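Local coordinates for protein tryptophan synthase alpha chain (Chlamydia trachomatis, PDB 6V82) that probably catalyses the aldol cleavage of indoleglycerol phosphate to indole and glyceraldehyde 3-phosphate, within the last step of tryptophan biosynthesis, at residues Leu13-Leu18 with Val40-Leu45; Ala20-Thr25 with Leu67-Thr72; Ala54-Ile59 with Val226-Val231; Arg206-Lys211 with Asp222-Lys227. All blocks are in the same frame, centred on the assembly; numbering follows the deposited sequence.

Contact 1 (Leu13-Leu18 with Val40-Leu45); sequences LCIGYL and VDILEL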
loop_
_atom_site.group_PDB
_atom_site.type_symbol
_atom_site.label_atom_id
_atom_site.label_comp_id
_atom_site.label_asym_id
_atom_site.label_seq_id
_atom_site.Cartn_x
_atom_site.Cartn_y
_atom_site.Cartn_z
ATOM N N LEU A 13 51.247 -0.112 -32.448
ATOM C CA LEU A 13 50.329 -1.076 -33.033
ATOM C C LEU A 13 48.878 -0.633 -32.851
ATOM O O LEU A 13 48.535 0.106 -31.927
ATOM C CB LEU A 13 50.536 -2.447 -32.392
ATOM C CG LEU A 13 51.970 -2.974 -32.388
ATOM C CD1 LEU A 13 51.986 -4.390 -31.848
ATOM C CD2 LEU A 13 52.579 -2.921 -33.795
ATOM N N CYS A 14 48.017 -1.100 -33.743
ATOM C CA CYS A 14 46.587 -0.847 -33.638
ATOM C C CYS A 14 45.881 -2.146 -33.290
ATOM O O CYS A 14 45.984 -3.125 -34.037
ATOM C CB CYS A 14 46.015 -0.279 -34.932
ATOM S SG CYS A 14 44.196 -0.379 -34.945
ATOM N N ILE A 15 45.154 -2.149 -32.175
ATOM C CA ILE A 15 44.312 -3.277 -31.778
ATOM C C ILE A 15 42.879 -2.982 -32.201
ATOM O O ILE A 15 42.355 -1.889 -31.938
ATOM C CB ILE A 15 44.389 -3.534 -30.264
ATOM C CG1 ILE A 15 45.844 -3.689 -29.806
ATOM C CG2 ILE A 15 43.553 -4.749 -29.890
ATOM C CD1 ILE A 15 46.015 -3.706 -28.290
ATOM N N GLY A 16 42.248 -3.948 -32.864
ATOM C CA GLY A 16 40.875 -3.798 -33.302
ATOM C C GLY A 16 39.956 -4.812 -32.653
ATOM O O GLY A 16 40.250 -6.013 -32.654
ATOM N N TYR A 17 38.849 -4.337 -32.083
ATOM C CA TYR A 17 37.885 -5.202 -31.416
ATOM C C TYR A 17 36.781 -5.634 -32.369
ATOM O O TYR A 17 36.256 -4.821 -33.135
ATOM C CB TYR A 17 37.240 -4.502 -30.219
ATOM C CG TYR A 17 36.177 -5.366 -29.586
ATOM C CD1 TYR A 17 36.519 -6.365 -28.687
ATOM C CD2 TYR A 17 34.831 -5.206 -29.912
ATOM C CE1 TYR A 17 35.550 -7.170 -28.120
ATOM C CE2 TYR A 17 33.863 -6.001 -29.352
ATOM C CZ TYR A 17 34.221 -6.985 -28.459
ATOM O OH TYR A 17 33.252 -7.796 -27.899
ATOM N N LEU A 18 36.415 -6.911 -32.287
ATOM C CA LEU A 18 35.207 -7.441 -32.907
ATOM C C LEU A 18 34.538 -8.419 -31.953
ATOM O O LEU A 18 35.211 -9.167 -31.235
ATOM C CB LEU A 18 35.484 -8.184 -34.217
ATOM C CG LEU A 18 35.872 -7.396 -35.449
ATOM C CD1 LEU A 18 36.159 -8.376 -36.589
ATOM C CD2 LEU A 18 34.767 -6.431 -35.815
ATOM N N VAL A 40 45.035 -3.375 -39.254
ATOM C CA VAL A 40 44.985 -3.699 -37.831
ATOM C C VAL A 40 46.048 -4.742 -37.513
ATOM O O VAL A 40 46.195 -5.737 -38.231
ATOM C CB VAL A 40 43.573 -4.181 -37.447
ATOM C CG1 VAL A 40 43.547 -4.718 -36.018
ATOM C CG2 VAL A 40 42.547 -3.036 -37.606
ATOM N N ASP A 41 46.807 -4.520 -36.436
ATOM C CA ASP A 41 47.943 -5.386 -36.125
ATOM C C ASP A 41 47.595 -6.513 -35.167
ATOM O O ASP A 41 48.263 -7.556 -35.165
ATOM C CB ASP A 41 49.092 -4.572 -35.525
ATOM C CG ASP A 41 49.534 -3.424 -36.422
ATOM O OD1 ASP A 41 49.323 -2.252 -36.035
ATOM O OD2 ASP A 41 50.099 -3.694 -37.510
ATOM N N ILE A 42 46.576 -6.324 -34.345
ATOM C CA ILE A 42 46.180 -7.300 -33.347
ATOM C C ILE A 42 44.665 -7.316 -33.313
ATOM O O ILE A 42 44.039 -6.265 -33.155
ATOM C CB ILE A 42 46.740 -6.945 -31.957
ATOM C CG1 ILE A 42 48.265 -7.005 -31.958
ATOM C CG2 ILE A 42 46.131 -7.853 -30.899
ATOM C CD1 ILE A 42 48.899 -6.492 -30.687
ATOM N N LEU A 43 44.074 -8.489 -33.463
ATOM C CA LEU A 43 42.631 -8.628 -33.328
ATOM C C LEU A 43 42.276 -8.942 -31.882
ATOM O O LEU A 43 42.866 -9.838 -31.274
ATOM C CB LEU A 43 42.094 -9.723 -34.245
ATOM C CG LEU A 43 42.018 -9.263 -35.688
ATOM C CD1 LEU A 43 41.412 -10.339 -36.554
ATOM C CD2 LEU A 43 41.229 -7.959 -35.776
ATOM N N GLU A 44 41.327 -8.192 -31.327
ATOM C CA GLU A 44 40.761 -8.503 -30.023
ATOM C C GLU A 44 39.370 -9.041 -30.278
ATOM O O GLU A 44 38.467 -8.288 -30.657
ATOM C CB GLU A 44 40.727 -7.302 -29.089
ATOM C CG GLU A 44 40.248 -7.681 -27.684
ATOM C CD GLU A 44 40.805 -6.763 -26.597
ATOM O OE1 GLU A 44 40.004 -6.040 -25.951
ATOM O OE2 GLU A 44 42.045 -6.765 -26.396
ATOM N N LEU A 45 39.212 -10.342 -30.076
ATOM C CA LEU A 45 38.001 -11.064 -30.427
ATOM C C LEU A 45 37.161 -11.268 -29.166
ATOM O O LEU A 45 37.598 -11.931 -28.214
ATOM C CB LEU A 45 38.375 -12.387 -31.096
ATOM C CG LEU A 45 37.271 -13.133 -31.823
ATOM C CD1 LEU A 45 36.691 -12.284 -32.955
ATOM C CD2 LEU A 45 37.835 -14.440 -32.353
#
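C14 O is gripped by two successive backbone N-H groups: D41 N donates to it in the carbonyl plane at 2.9 Å, and I42 N adds a longer bond of 3.3 Å. The aspartate returns the favour, since D41 OD1 takes the N-H of C14 at 2.9 Å through its anti lone pair; a short side chain carrying an acceptor suits this turn into the strand. From there the two strands pair in parallel, the bond from E44 N to G16 O being the shortest at 2.8 Å. I15 and I42 stand side by side on one face, with I15 CG1 4.0 Å from I42 CB. Farther along that face Y17 CD1 meets E44 CG at 4.1 Å, the ring and carboxylate planes 87° apart. Both polar tips are engaged: Y17 OH by T19 and H63, the E44 oxygens by Y173 and R205. G16 has no side chain, which admits V40 CG1 to 3.5 Å from G16 N. The pair forms the two strands of the first beta-alpha-beta unit of the TIM barrel and turns E44, a predicted catalytic proton acceptor, inward, while L18 and L43 pack on helix 25-37; strands 223-226 and 92-96 flank it.

Contact 2 (Ala20-Thr25 with Leu67-Thr72); sequences AGDGGT and LAENLT. With SO4 (sulfate ion), chain E.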
loop_
_atom_site.group_PDB
_atom_site.type_symbol
_atom_site.label_atom_id
_atom_site.label_comp_id
_atom_site.label_asym_id
_atom_site.label_seq_id
_atom_site.Cartn_x
_atom_site.Cartn_y
_atom_site.Cartn_z
ATOM N N ALA A 20 32.950 -11.795 -31.600
ATOM C CA ALA A 20 32.785 -13.087 -32.251
ATOM C C ALA A 20 31.308 -13.445 -32.370
ATOM O O ALA A 20 30.571 -13.424 -31.380
ATOM C CB ALA A 20 33.526 -14.172 -31.463
ATOM N N GLY A 21 30.876 -13.774 -33.585
ATOM C CA GLY A 21 29.532 -14.255 -33.807
ATOM C C GLY A 21 28.494 -13.182 -34.063
ATOM O O GLY A 21 27.350 -13.518 -34.400
ATOM N N ASP A 22 28.841 -11.910 -33.899
ATOM C CA ASP A 22 27.932 -10.832 -34.271
ATOM C C ASP A 22 27.787 -10.842 -35.788
ATOM O O ASP A 22 28.763 -10.632 -36.514
ATOM C CB ASP A 22 28.473 -9.500 -33.754
ATOM C CG ASP A 22 27.522 -8.343 -33.998
ATOM O OD1 ASP A 22 26.364 -8.605 -34.386
ATOM O OD2 ASP A 22 27.944 -7.176 -33.812
ATOM N N GLY A 23 26.584 -11.120 -36.279
ATOM C CA GLY A 23 26.398 -11.344 -37.696
ATOM C C GLY A 23 26.625 -12.772 -38.165
ATOM O O GLY A 23 26.427 -13.053 -39.357
ATOM N N GLY A 24 27.035 -13.679 -37.277
ATOM C CA GLY A 24 27.260 -15.065 -37.636
ATOM C C GLY A 24 28.736 -15.397 -37.809
ATOM O O GLY A 24 29.612 -14.528 -37.821
ATOM N N THR A 25 28.997 -16.702 -37.960
ATOM C CA THR A 25 30.368 -17.202 -38.092
ATOM C C THR A 25 31.056 -16.636 -39.331
ATOM O O THR A 25 32.142 -16.058 -39.240
ATOM C CB THR A 25 30.366 -18.734 -38.133
ATOM O OG1 THR A 25 29.883 -19.237 -36.884
ATOM C CG2 THR A 25 31.777 -19.287 -38.389
ATOM N N LEU A 67 24.849 -13.659 -29.451
ATOM C CA LEU A 67 24.248 -14.798 -28.762
ATOM C C LEU A 67 22.878 -15.161 -29.329
ATOM O O LEU A 67 22.497 -16.336 -29.320
ATOM C CB LEU A 67 24.153 -14.510 -27.261
ATOM C CG LEU A 67 25.523 -14.569 -26.563
ATOM C CD1 LEU A 67 25.422 -14.130 -25.106
ATOM C CD2 LEU A 67 26.112 -15.977 -26.651
ATOM N N ALA A 68 22.123 -14.182 -29.826
ATOM C CA ALA A 68 20.888 -14.508 -30.521
ATOM C C ALA A 68 21.150 -15.166 -31.868
ATOM O O ALA A 68 20.259 -15.833 -32.400
ATOM C CB ALA A 68 20.031 -13.254 -30.698
ATOM N N GLU A 69 22.343 -14.994 -32.432
ATOM C CA GLU A 69 22.757 -15.726 -33.617
ATOM C C GLU A 69 23.557 -16.973 -33.264
ATOM O O GLU A 69 24.291 -17.500 -34.113
ATOM C CB GLU A 69 23.552 -14.811 -34.544
ATOM C CG GLU A 69 22.805 -13.533 -34.857
ATOM C CD GLU A 69 23.549 -12.641 -35.820
ATOM O OE1 GLU A 69 23.877 -13.126 -36.926
ATOM O OE2 GLU A 69 23.804 -11.463 -35.472
ATOM N N ASN A 70 23.454 -17.425 -32.010
ATOM C CA ASN A 70 23.881 -18.758 -31.597
ATOM C C ASN A 70 25.398 -18.908 -31.605
ATOM O O ASN A 70 25.915 -19.951 -31.998
ATOM C CB ASN A 70 23.235 -19.840 -32.471
ATOM C CG ASN A 70 21.728 -19.855 -32.352
ATOM O OD1 ASN A 70 21.178 -19.849 -31.245
ATOM N ND2 ASN A 70 21.046 -19.861 -33.495
ATOM N N LEU A 71 26.126 -17.879 -31.180
ATOM C CA LEU A 71 27.538 -18.098 -30.902
ATOM C C LEU A 71 27.668 -19.043 -29.709
ATOM O O LEU A 71 27.017 -18.857 -28.673
ATOM C CB LEU A 71 28.286 -16.791 -30.623
ATOM C CG LEU A 71 29.732 -17.237 -30.320
ATOM C CD1 LEU A 71 30.763 -16.603 -31.232
ATOM C CD2 LEU A 71 30.123 -17.076 -28.842
ATOM N N THR A 72 28.500 -20.065 -29.863
ATOM C CA THR A 72 28.775 -21.043 -28.829
ATOM C C THR A 72 30.275 -21.153 -28.652
ATOM O O THR A 72 31.054 -20.624 -29.451
ATOM C CB THR A 72 28.210 -22.415 -29.180
ATOM O OG1 THR A 72 28.890 -22.921 -30.340
ATOM C CG2 THR A 72 26.700 -22.330 -29.433
HETATM S S SO4 E . 26.966 -18.622 -40.542
HETATM O O1 SO4 E . 25.592 -18.564 -41.034
HETATM O O2 SO4 E . 27.679 -17.435 -41.003
HETATM O O3 SO4 E . 27.627 -19.823 -41.057
HETATM O O4 SO4 E . 26.961 -18.643 -39.077
HETATM O O HOH W 1 26.852 -16.354 -34.283
#
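E69 reaches from the end of helix 57-68 to a type II beta turn, G21-G24, in the loop that follows strand 13-19. A Schellman motif closes the helix, N70 taking its positive phi, and E69 is the first residue to leave helical geometry. Its CB lies 4.0 Å from G21 O. CG stands anti to the carbonyl carbon (chi1 -53°), and an extended chi2 then carries CD straight on, to within 3.4 Å of G23 N. At the tip, OE2 accepts the N-H of G23 at 2.9 Å from above the carboxylate plane, 43° out of it. OE2 also has D22 OD1 as a like-charged neighbour at 4.0 Å, a repulsion probably eased by R65, which forms a salt bridge with the other D22 oxygen.

Glycine suits the turn: G23, at its third position, has phi 87°, which a residue with CB would adopt only with strain, and the turn closes by the bond from G24 N to G21 O. A water donates to both G21 O and E69 O and so bridges the two backbones. Deeper in, L71 pushes a methyl against the loop, its CD1 3.2 Å from A20 O and 3.7 Å from A20 CB, where the small alanine and the bare G21 leave room for it. L71 also packs on F47 and P48, and L67 touches a polar side chain of another protein chain. At the far end of the loop, where helix 25-37 begins, T25 N donates to O4 of a sulfate, probably from the crystallisation liquor, at 3.0 Å.

Contact 3 (Ala54-Ile59 with Val226-Val231); sequences ADNPEI and VKTAFV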
loop_
_atom_site.group_PDB
_atom_site.type_symbol
_atom_site.label_atom_id
_atom_site.label_comp_id
_atom_site.label_asym_id
_atom_site.label_seq_id
_atom_site.Cartn_x
_atom_site.Cartn_y
_atom_site.Cartn_z
ATOM N N ALA A 54 30.761 -4.709 -17.655
ATOM C CA ALA A 54 31.952 -3.868 -17.746
ATOM C C ALA A 54 32.170 -3.277 -19.132
ATOM O O ALA A 54 33.211 -2.658 -19.363
ATOM C CB ALA A 54 33.200 -4.652 -17.342
ATOM N N ASP A 55 31.237 -3.463 -20.058
ATOM C CA ASP A 55 31.361 -2.926 -21.401
ATOM C C ASP A 55 30.305 -1.855 -21.644
ATOM O O ASP A 55 29.256 -1.832 -20.997
ATOM C CB ASP A 55 31.257 -4.047 -22.425
ATOM C CG ASP A 55 32.551 -4.849 -22.529
ATOM O OD1 ASP A 55 33.491 -4.372 -23.198
ATOM O OD2 ASP A 55 32.649 -5.932 -21.915
ATOM N N ASN A 56 30.602 -0.943 -22.563
ATOM C CA ASN A 56 29.674 0.139 -22.832
ATOM C C ASN A 56 28.473 -0.396 -23.619
ATOM O O ASN A 56 28.530 -1.488 -24.190
ATOM C CB ASN A 56 30.389 1.278 -23.562
ATOM C CG ASN A 56 30.457 1.071 -25.046
ATOM O OD1 ASN A 56 29.563 1.480 -25.784
ATOM N ND2 ASN A 56 31.526 0.450 -25.501
ATOM N N PRO A 57 27.356 0.340 -23.625
ATOM C CA PRO A 57 26.116 -0.212 -24.207
ATOM C C PRO A 57 26.248 -0.710 -25.643
ATOM O O PRO A 57 25.613 -1.708 -26.011
ATOM C CB PRO A 57 25.147 0.974 -24.112
ATOM C CG PRO A 57 25.669 1.791 -22.994
ATOM C CD PRO A 57 27.150 1.681 -23.056
ATOM N N GLU A 58 27.043 -0.029 -26.470
ATOM C CA GLU A 58 27.255 -0.463 -27.844
ATOM C C GLU A 58 27.722 -1.905 -27.887
ATOM O O GLU A 58 27.226 -2.716 -28.676
ATOM C CB GLU A 58 28.284 0.443 -28.523
ATOM C CG GLU A 58 27.715 1.632 -29.277
ATOM C CD GLU A 58 27.548 1.344 -30.756
ATOM O OE1 GLU A 58 26.773 2.065 -31.425
ATOM O OE2 GLU A 58 28.191 0.392 -31.250
ATOM N N ILE A 59 28.689 -2.237 -27.034
ATOM C CA ILE A 59 29.234 -3.583 -27.011
ATOM C C ILE A 59 28.259 -4.544 -26.347
ATOM O O ILE A 59 28.190 -5.727 -26.714
ATOM C CB ILE A 59 30.603 -3.544 -26.312
ATOM C CG1 ILE A 59 31.504 -2.531 -27.030
ATOM C CG2 ILE A 59 31.250 -4.911 -26.300
ATOM C CD1 ILE A 59 31.581 -2.730 -28.542
ATOM N N VAL A 226 40.992 0.294 -30.897
ATOM C CA VAL A 226 39.721 0.748 -31.447
ATOM C C VAL A 226 38.672 -0.240 -30.948
ATOM O O VAL A 226 38.493 -1.319 -31.526
ATOM C CB VAL A 226 39.756 0.800 -32.976
ATOM C CG1 VAL A 226 38.418 1.244 -33.517
ATOM C CG2 VAL A 226 40.894 1.687 -33.465
ATOM N N LYS A 227 37.980 0.114 -29.868
ATOM C CA LYS A 227 37.038 -0.801 -29.230
ATOM C C LYS A 227 35.640 -0.726 -29.837
ATOM O O LYS A 227 35.043 -1.761 -30.149
ATOM C CB LYS A 227 36.963 -0.512 -27.727
ATOM C CG LYS A 227 35.977 -1.386 -26.964
ATOM C CD LYS A 227 36.369 -2.860 -27.072
ATOM C CE LYS A 227 35.355 -3.772 -26.382
ATOM N NZ LYS A 227 35.391 -3.711 -24.882
ATOM N N THR A 228 35.103 0.484 -29.995
ATOM C CA THR A 228 33.726 0.694 -30.434
ATOM C C THR A 228 33.582 0.859 -31.950
ATOM O O THR A 228 32.639 0.316 -32.541
ATOM C CB THR A 228 33.142 1.926 -29.728
ATOM O OG1 THR A 228 32.983 1.651 -28.329
ATOM C CG2 THR A 228 31.792 2.319 -30.311
ATOM N N ALA A 229 34.509 1.574 -32.602
ATOM C CA ALA A 229 34.228 2.111 -33.935
ATOM C C ALA A 229 33.876 1.012 -34.934
ATOM O O ALA A 229 32.906 1.147 -35.689
ATOM C CB ALA A 229 35.413 2.940 -34.435
ATOM N N PHE A 230 34.643 -0.088 -34.941
ATOM C CA PHE A 230 34.404 -1.175 -35.888
ATOM C C PHE A 230 33.040 -1.818 -35.659
ATOM O O PHE A 230 32.268 -2.016 -36.605
ATOM C CB PHE A 230 35.517 -2.221 -35.779
ATOM C CG PHE A 230 36.875 -1.714 -36.201
ATOM C CD1 PHE A 230 37.019 -0.946 -37.347
ATOM C CD2 PHE A 230 38.005 -2.002 -35.447
ATOM C CE1 PHE A 230 38.271 -0.478 -37.734
ATOM C CE2 PHE A 230 39.256 -1.537 -35.830
ATOM C CZ PHE A 230 39.388 -0.771 -36.974
ATOM N N VAL A 231 32.728 -2.156 -34.404
ATOM C CA VAL A 231 31.426 -2.740 -34.087
ATOM C C VAL A 231 30.309 -1.801 -34.524
ATOM O O VAL A 231 29.342 -2.208 -35.183
ATOM C CB VAL A 231 31.334 -3.064 -32.582
ATOM C CG1 VAL A 231 29.889 -3.338 -32.165
ATOM C CG2 VAL A 231 32.223 -4.247 -32.245
#
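D55 opens the contact with a salt bridge, its OD1 2.6 Å from K227 NZ and met nearly along the C-O axis. The lysine chain is bent, and its last torsion, chi4 of -72°, turns NZ to the carboxylate. N56 comes next, its CG in the crowded position between backbone N and carbonyl carbon (chi1 84°). This lets OD1 cap helix 57-68 by accepting from E58 N at 3.0 Å, while ND2 makes a weak bond of 3.4 Å to T228 OG1, whose stronger partner is D207. E58 and V231 lie alongside each other, pointing opposite ways, with E58 OE2 4.2 Å from V231 CG1, and E58 hands OE1 to H232. I59 supplies the apolar part: its CD1 sits 4.0 Å from V231 CG1, the two side chains crossing at about a right angle, and its CG1 lies 4.1 Å from K227 CE. A branched aliphatic fits between K227 CE and V231, beside Y17. D55 is a predicted catalytic proton acceptor, and with OD1 on K227 and OD2 on the hydroxyls of Y95 and Y97, its carboxylate is fixed in rotation. Cation-pi contacts with Y17 and Y95 probably help to hold the ammonium group in place.

Contact 4 (Arg206-Lys211 with Asp222-Lys227); sequences RDICDK and DGFIVK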
loop_
_atom_site.group_PDB
_atom_site.type_symbol
_atom_site.label_atom_id
_atom_site.label_comp_id
_atom_site.label_asym_id
_atom_site.label_seq_id
_atom_site.Cartn_x
_atom_site.Cartn_y
_atom_site.Cartn_z
ATOM N N ARG A 206 42.197 3.120 -23.526
ATOM C CA ARG A 206 41.081 3.996 -23.856
ATOM C C ARG A 206 40.621 3.796 -25.299
ATOM O O ARG A 206 41.399 3.440 -26.189
ATOM C CB ARG A 206 41.453 5.452 -23.612
ATOM C CG ARG A 206 42.193 6.146 -24.737
ATOM C CD ARG A 206 42.300 7.639 -24.432
ATOM N NE ARG A 206 43.444 7.971 -23.580
ATOM C CZ ARG A 206 43.450 7.947 -22.246
ATOM N NH1 ARG A 206 44.555 8.274 -21.594
ATOM N NH2 ARG A 206 42.366 7.597 -21.561
ATOM N N ASP A 207 39.332 4.020 -25.517
ATOM C CA ASP A 207 38.722 3.765 -26.814
ATOM C C ASP A 207 39.097 4.870 -27.788
ATOM O O ASP A 207 38.756 6.037 -27.577
ATOM C CB ASP A 207 37.206 3.669 -26.663
ATOM C CG ASP A 207 36.519 3.121 -27.904
ATOM O OD1 ASP A 207 37.198 2.723 -28.880
ATOM O OD2 ASP A 207 35.272 3.102 -27.896
ATOM N N ILE A 208 39.805 4.510 -28.845
ATOM C CA ILE A 208 40.198 5.453 -29.883
ATOM C C ILE A 208 39.282 5.259 -31.076
ATOM O O ILE A 208 38.979 4.121 -31.463
ATOM C CB ILE A 208 41.668 5.260 -30.290
ATOM C CG1 ILE A 208 42.569 5.417 -29.074
ATOM C CG2 ILE A 208 42.040 6.266 -31.349
ATOM C CD1 ILE A 208 42.475 6.778 -28.470
ATOM N N CYS A 209 38.842 6.367 -31.663
ATOM C CA CYS A 209 37.960 6.299 -32.817
ATOM C C CYS A 209 38.293 7.311 -33.906
ATOM O O CYS A 209 37.584 7.350 -34.920
ATOM C CB CYS A 209 36.504 6.484 -32.377
ATOM S SG CYS A 209 36.228 8.062 -31.589
ATOM N N ASP A 210 39.336 8.122 -33.742
ATOM C CA ASP A 210 39.784 9.021 -34.797
ATOM C C ASP A 210 41.306 9.032 -34.823
ATOM O O ASP A 210 41.973 8.705 -33.834
ATOM C CB ASP A 210 39.237 10.439 -34.609
ATOM C CG ASP A 210 39.764 11.091 -33.360
ATOM O OD1 ASP A 210 40.548 12.056 -33.488
ATOM O OD2 ASP A 210 39.417 10.613 -32.253
ATOM N N LYS A 211 41.844 9.408 -35.988
ATOM C CA LYS A 211 43.289 9.373 -36.197
ATOM C C LYS A 211 44.013 10.316 -35.245
ATOM O O LYS A 211 45.073 9.973 -34.706
ATOM C CB LYS A 211 43.604 9.732 -37.648
ATOM C CG LYS A 211 44.998 9.363 -38.097
ATOM C CD LYS A 211 45.330 10.014 -39.432
ATOM C CE LYS A 211 45.315 11.531 -39.322
ATOM N NZ LYS A 211 45.812 12.198 -40.562
ATOM N N ASP A 222 52.395 2.001 -26.292
ATOM C CA ASP A 222 52.927 1.130 -27.334
ATOM C C ASP A 222 51.879 0.736 -28.366
ATOM O O ASP A 222 52.224 0.144 -29.391
ATOM C CB ASP A 222 53.545 -0.116 -26.698
ATOM C CG ASP A 222 54.742 0.218 -25.833
ATOM O OD1 ASP A 222 55.702 0.811 -26.370
ATOM O OD2 ASP A 222 54.711 -0.075 -24.617
ATOM N N GLY A 223 50.615 1.052 -28.123
ATOM C CA GLY A 223 49.583 0.851 -29.120
ATOM C C GLY A 223 48.316 1.529 -28.661
ATOM O O GLY A 223 48.233 2.042 -27.542
ATOM N N PHE A 224 47.323 1.529 -29.542
ATOM C CA PHE A 224 45.992 2.011 -29.199
ATOM C C PHE A 224 44.968 0.969 -29.620
ATOM O O PHE A 224 45.220 0.156 -30.515
ATOM C CB PHE A 224 45.683 3.367 -29.859
ATOM C CG PHE A 224 45.601 3.307 -31.353
ATOM C CD1 PHE A 224 46.751 3.367 -32.125
ATOM C CD2 PHE A 224 44.376 3.199 -31.989
ATOM C CE1 PHE A 224 46.678 3.314 -33.505
ATOM C CE2 PHE A 224 44.296 3.152 -33.370
ATOM C CZ PHE A 224 45.446 3.208 -34.128
ATOM N N ILE A 225 43.812 0.986 -28.967
ATOM C CA ILE A 225 42.750 0.037 -29.260
ATOM C C ILE A 225 41.546 0.797 -29.801
ATOM O O ILE A 225 41.155 1.837 -29.257
ATOM C CB ILE A 225 42.387 -0.811 -28.025
ATOM C CG1 ILE A 225 41.194 -1.718 -28.328
ATOM C CG2 ILE A 225 42.104 0.055 -26.814
ATOM C CD1 ILE A 225 40.929 -2.746 -27.236
ATOM N N VAL A 226 40.992 0.294 -30.897
ATOM C CA VAL A 226 39.721 0.748 -31.447
ATOM C C VAL A 226 38.672 -0.240 -30.948
ATOM O O VAL A 226 38.493 -1.319 -31.526
ATOM C CB VAL A 226 39.756 0.800 -32.976
ATOM C CG1 VAL A 226 38.418 1.244 -33.517
ATOM C CG2 VAL A 226 40.894 1.687 -33.465
ATOM N N LYS A 227 37.980 0.114 -29.868
ATOM C CA LYS A 227 37.038 -0.801 -29.230
ATOM C C LYS A 227 35.640 -0.726 -29.837
ATOM O O LYS A 227 35.043 -1.761 -30.149
ATOM C CB LYS A 227 36.963 -0.512 -27.727
ATOM C CG LYS A 227 35.977 -1.386 -26.964
ATOM C CD LYS A 227 36.369 -2.860 -27.072
ATOM C CE LYS A 227 35.355 -3.772 -26.382
ATOM N NZ LYS A 227 35.391 -3.711 -24.882
#
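I208 and F224 meet with their side chains at about a right angle, I208 CB 3.8 Å from F224 CD2 and I208 CG1 3.8 Å from F224 CB. F224 is turned to chi1 66°, which sets CG between its own N and carbonyl carbon; the ring also touches C14 and P252. The branched chain of I208 packs between F224 and helix 211-218, touching A214 and V217. Its backbone binds the strand too: I208 N donates to I225 O at 3.0 Å, and I208 O receives a CH contact from V226 CA at 3.5 Å. I225 CG2 lies 3.5 Å from R206 O. In D207, CG is anti to the backbone N (chi1 -168°), and OD1 accepts from K227 N at 2.9 Å, the N-H arriving 45° out of the carboxylate plane. OD1 also lies 3.4 Å from K227 CB, while OD2 serves T228. The short arm of the aspartate lets OD1 reach the main-chain N-H. It probably acts as a second-shell residue, fixing the base of the lysine whose NZ pairs with D55, a predicted proton acceptor.

All four contacts belong to one TIM barrel. Contacts 1, 3 and 4 cluster, with centres 10 to 13 Å apart, because strand 13-19 pairs with 42-46 and, on its other side, 223-226. Contacts 3 and 4 share V226 and K227, and contact 4 brings the loop after strand 202-205 onto the last strand, where the barrel closes. Contact 2 is peripheral, its centre 16 to 25 Å from the others, yet uses helix 57-68, as does contact 3, and touches contact 1 through A20 and L45. Along the chain contact 2 interleaves with contacts 1 and 3. E44 and D55 come from strand 42-46 and the following loop; strands 13-19 and 223-226 add Y17 and K227 nearby.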